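Local coordinates for protein putative cytochrome P450 120 (Synechocystis sp., PDB 2VE3) that binds heme and retinoic acid and probably acts as a cytochrome P450 monooxygenase, at residues F67-E72 against V342-S347. Residues are numbered along the deposited sequence; the frame is centred on the assembly and turned at random.
Sequences FLFTKE and VSYQIS. With HEM (protoporphyrin IX containing Fe), chain C; REA (retinoic acid), chain D.
F69 drives the edge of its ring at the face of Y344: CZ of F69 sits over the centre of the tyrosine ring, 3.9 Å from CE1 of Y344. The planes stand at 79° with the F69 and Y344 centroids 5.2 Å apart, a T-shaped pair. L68, the last residue of helix 62-68, points at the strand and spreads its two methyls along one face of it. CD2 is wedged against the root of the same tyrosine, 3.3 Å from both CB and CD2 of Y344, which is tight for apolar carbons, while CD1 reaches the other way to CG1 of V342 at 3.9 Å. Y344 holds its CG between backbone N and carbonyl carbon (chi1 76°), which stands the ring up off the strand where F69 and L68 can meet it. The hydroxyl at its far end donates a 2.6 Å hydrogen bond to heme propionate oxygen O1A, which lies at the ring edge, near its plane. The ring is packed at its root and hydrogen-bonded at its tip. R323, H101 and R389 also hydrogen-bond to the heme.

Alternate residues serve the other face of strand 341-345. A bend at chi2 (-71°) turns the amide of Q345 back so that NE2 donates to S343 OG at 2.8 Å and to the retinoic acid carboxylate oxygen O2. S343 OG, also bonded to the carbonyl of G321, thereby helps position the amide that meets the ligand. In the mixed sheet of the cytochrome P450 fold, one strand thus packs on a helix and bonds a heme propionate on one face, and meets the carboxylate of the bound retinoic acid on the other.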
loop_
_atom_site.group_PDB
_atom_site.type_symbol
_atom_site.label_atom_id
_atom_site.label_comp_id
_atom_site.label_asym_id
_atom_site.label_seq_id
_atom_site.Cartn_x
_atom_site.Cartn_y
_atom_site.Cartn_z
ATOM N N PHE A 67 18.502 -10.526 4.840
ATOM C CA PHE A 67 18.535 -11.845 4.202
ATOM C C PHE A 67 17.664 -11.937 2.926
ATOM O O PHE A 67 18.128 -12.373 1.849
ATOM C CB PHE A 67 18.134 -12.883 5.278
ATOM C CG PHE A 67 17.735 -14.236 4.744
ATOM C CD1 PHE A 67 18.669 -15.079 4.139
ATOM C CD2 PHE A 67 16.429 -14.683 4.883
ATOM C CE1 PHE A 67 18.294 -16.337 3.651
ATOM C CE2 PHE A 67 16.045 -15.942 4.401
ATOM C CZ PHE A 67 16.985 -16.769 3.783
ATOM N N LEU A 68 16.410 -11.504 3.054
ATOM C CA LEU A 68 15.441 -11.579 1.958
ATOM C C LEU A 68 15.745 -10.593 0.828
ATOM O O LEU A 68 15.381 -10.841 -0.306
ATOM C CB LEU A 68 14.018 -11.386 2.505
ATOM C CG LEU A 68 12.837 -11.828 1.638
ATOM C CD1 LEU A 68 12.676 -13.345 1.564
ATOM C CD2 LEU A 68 11.605 -11.210 2.204
ATOM N N PHE A 69 16.428 -9.492 1.138
ATOM C CA PHE A 69 16.770 -8.494 0.124
ATOM C C PHE A 69 18.266 -8.509 -0.244
ATOM O O PHE A 69 18.824 -7.489 -0.657
ATOM C CB PHE A 69 16.317 -7.086 0.552
ATOM C CG PHE A 69 14.860 -6.995 0.958
ATOM C CD1 PHE A 69 13.859 -7.608 0.201
ATOM C CD2 PHE A 69 14.485 -6.258 2.089
ATOM C CE1 PHE A 69 12.516 -7.514 0.580
ATOM C CE2 PHE A 69 13.140 -6.164 2.474
ATOM C CZ PHE A 69 12.161 -6.791 1.710
ATOM N N THR A 70 18.885 -9.689 -0.127
ATOM C CA THR A 70 20.307 -9.880 -0.433
ATOM C C THR A 70 20.498 -11.091 -1.346
ATOM O O THR A 70 19.826 -12.111 -1.173
ATOM C CB THR A 70 21.138 -10.067 0.872
ATOM O OG1 THR A 70 21.110 -8.848 1.630
ATOM C CG2 THR A 70 22.598 -10.421 0.565
ATOM N N LYS A 71 21.408 -10.969 -2.322
ATOM C CA LYS A 71 21.642 -12.028 -3.309
ATOM C C LYS A 71 20.296 -12.598 -3.720
ATOM O O LYS A 71 20.079 -13.818 -3.706
ATOM C CB LYS A 71 22.556 -13.124 -2.737
ATOM C CG LYS A 71 23.871 -12.605 -2.167
ATOM C CD LYS A 71 24.630 -13.693 -1.415
ATOM C CE LYS A 71 25.933 -13.159 -0.828
ATOM N NZ LYS A 71 25.750 -11.889 -0.033
ATOM N N GLU A 72 19.394 -11.685 -4.066
ATOM C CA GLU A 72 17.966 -11.954 -4.221
ATOM C C GLU A 72 17.611 -12.685 -5.525
ATOM O O GLU A 72 16.845 -13.657 -5.525
ATOM C CB GLU A 72 17.239 -10.616 -4.153
ATOM C CG GLU A 72 15.749 -10.697 -4.062
ATOM C CD GLU A 72 15.115 -9.339 -3.957
ATOM O OE1 GLU A 72 15.870 -8.358 -3.795
ATOM O OE2 GLU A 72 13.866 -9.260 -4.045
ATOM N N VAL A 342 8.625 -17.884 1.586
ATOM C CA VAL A 342 8.968 -17.053 2.721
ATOM C C VAL A 342 8.093 -15.815 2.649
ATOM O O VAL A 342 7.869 -15.260 1.564
ATOM C CB VAL A 342 10.470 -16.610 2.677
ATOM C CG1 VAL A 342 10.849 -15.801 3.913
ATOM C CG2 VAL A 342 11.368 -17.805 2.544
ATOM N N SER A 343 7.583 -15.389 3.804
ATOM C CA SER A 343 6.843 -14.130 3.920
ATOM C C SER A 343 7.537 -13.190 4.886
ATOM O O SER A 343 7.797 -13.562 6.040
ATOM C CB SER A 343 5.422 -14.377 4.422
ATOM O OG SER A 343 4.707 -13.153 4.522
ATOM N N TYR A 344 7.810 -11.967 4.428
ATOM C CA TYR A 344 8.436 -10.973 5.278
ATOM C C TYR A 344 7.328 -10.078 5.809
ATOM O O TYR A 344 6.516 -9.560 5.044
ATOM C CB TYR A 344 9.561 -10.198 4.552
ATOM C CG TYR A 344 9.100 -9.140 3.565
ATOM C CD1 TYR A 344 8.944 -7.803 3.960
ATOM C CD2 TYR A 344 8.842 -9.469 2.232
ATOM C CE1 TYR A 344 8.514 -6.819 3.041
ATOM C CE2 TYR A 344 8.425 -8.508 1.323
ATOM C CZ TYR A 344 8.252 -7.191 1.735
ATOM O OH TYR A 344 7.852 -6.259 0.834
ATOM N N GLN A 345 7.281 -9.943 7.130
ATOM C CA GLN A 345 6.166 -9.279 7.790
ATOM C C GLN A 345 6.585 -7.902 8.279
ATOM O O GLN A 345 7.313 -7.770 9.276
ATOM C CB GLN A 345 5.626 -10.137 8.932
ATOM C CG GLN A 345 4.972 -11.443 8.453
ATOM C CD GLN A 345 3.645 -11.178 7.746
ATOM O OE1 GLN A 345 2.725 -10.604 8.335
ATOM N NE2 GLN A 345 3.559 -11.553 6.468
ATOM N N ILE A 346 6.141 -6.892 7.540
ATOM C CA ILE A 346 6.426 -5.487 7.841
ATOM C C ILE A 346 5.774 -5.088 9.180
ATOM O O ILE A 346 6.375 -4.395 9.995
ATOM C CB ILE A 346 5.931 -4.552 6.697
ATOM C CG1 ILE A 346 6.565 -4.943 5.363
ATOM C CG2 ILE A 346 6.197 -3.064 7.030
ATOM C CD1 ILE A 346 5.888 -4.326 4.165
ATOM N N SER A 347 4.552 -5.544 9.400
ATOM C CA SER A 347 3.861 -5.302 10.662
ATOM C C SER A 347 4.664 -5.815 11.869
ATOM O O SER A 347 4.739 -5.138 12.883
ATOM C CB SER A 347 2.462 -5.927 10.619
ATOM O OG SER A 347 2.528 -7.270 10.144
HETATM C CHA HEM C . 5.302 -2.660 -4.308
HETATM C CHB HEM C . 3.917 -0.685 -0.087
HETATM C CHC HEM C . 1.676 2.909 -2.481
HETATM C CHD HEM C . 2.559 0.674 -6.663
HETATM C C1A HEM C . 5.152 -2.450 -2.943
HETATM C C2A HEM C . 5.691 -3.254 -1.861
HETATM C C3A HEM C . 5.315 -2.687 -0.698
HETATM C C4A HEM C . 4.510 -1.531 -1.008
HETATM C CMA HEM C . 5.629 -3.162 0.733
HETATM C CAA HEM C . 6.590 -4.501 -2.037
HETATM C CBA HEM C . 5.797 -5.804 -2.057
HETATM C CGA HEM C . 6.765 -6.915 -2.408
HETATM O O1A HEM C . 7.710 -7.145 -1.598
HETATM O O2A HEM C . 6.592 -7.563 -3.482
HETATM C C1B HEM C . 3.228 0.480 -0.365
HETATM C C2B HEM C . 2.762 1.465 0.601
HETATM C C3B HEM C . 2.148 2.464 -0.065
HETATM C C4B HEM C . 2.204 2.135 -1.465
HETATM C CMB HEM C . 2.972 1.348 2.127
HETATM C CAB HEM C . 1.454 3.750 0.490
HETATM C CBB HEM C . 1.895 4.427 1.562
HETATM C C1C HEM C . 1.751 2.662 -3.831
HETATM C C2C HEM C . 1.277 3.527 -4.893
HETATM C C3C HEM C . 1.520 2.913 -6.059
HETATM C C4C HEM C . 2.143 1.624 -5.756
HETATM C CMC HEM C . 0.644 4.930 -4.685
HETATM C CAC HEM C . 1.231 3.455 -7.489
HETATM C CBC HEM C . 0.005 3.545 -8.016
HETATM C C1D HEM C . 3.295 -0.466 -6.409
HETATM C C2D HEM C . 3.585 -1.474 -7.394
HETATM C C3D HEM C . 4.434 -2.523 -6.669
HETATM C C4D HEM C . 4.596 -2.024 -5.316
HETATM C CMD HEM C . 3.119 -1.487 -8.873
HETATM C CAD HEM C . 5.026 -3.831 -7.244
HETATM C CBD HEM C . 6.526 -3.625 -7.443
HETATM C CGD HEM C . 7.157 -4.861 -8.036
HETATM O O1D HEM C . 8.325 -4.748 -8.487
HETATM O O2D HEM C . 6.522 -5.957 -8.075
HETATM N NA HEM C . 4.441 -1.415 -2.385
HETATM N NB HEM C . 2.854 0.914 -1.618
HETATM N NC HEM C . 2.266 1.502 -4.386
HETATM N ND HEM C . 3.914 -0.810 -5.204
HETATM FE FE HEM C . 3.593 0.242 -3.403
HETATM C C1 REA D . 0.679 -3.650 -3.560
HETATM C C2 REA D . 0.994 -3.549 -5.049
HETATM C C3 REA D . 1.621 -4.853 -5.544
HETATM C C4 REA D . 0.598 -5.983 -5.475
HETATM C C5 REA D . -0.190 -5.991 -4.182
HETATM C C6 REA D . -0.167 -4.909 -3.294
HETATM C C7 REA D . -0.989 -4.994 -2.080
HETATM C C8 REA D . -0.531 -5.800 -0.949
HETATM C C9 REA D . -1.449 -5.991 0.194
HETATM C C10 REA D . -1.162 -7.125 1.046
HETATM C C11 REA D . -1.168 -7.082 2.497
HETATM C C12 REA D . -0.435 -8.205 3.081
HETATM C C13 REA D . -0.961 -9.020 4.174
HETATM C C14 REA D . -0.043 -9.967 4.669
HETATM C C15 REA D . -0.039 -10.489 6.023
HETATM C C16 REA D . 1.986 -3.766 -2.752
HETATM C C17 REA D . -0.065 -2.370 -3.177
HETATM C C18 REA D . -1.032 -7.209 -3.889
HETATM C C19 REA D . -2.644 -5.104 0.453
HETATM C C20 REA D . -2.368 -8.850 4.684
HETATM O O1 REA D . -0.837 -10.062 6.874
HETATM O O2 REA D . 0.769 -11.376 6.340
#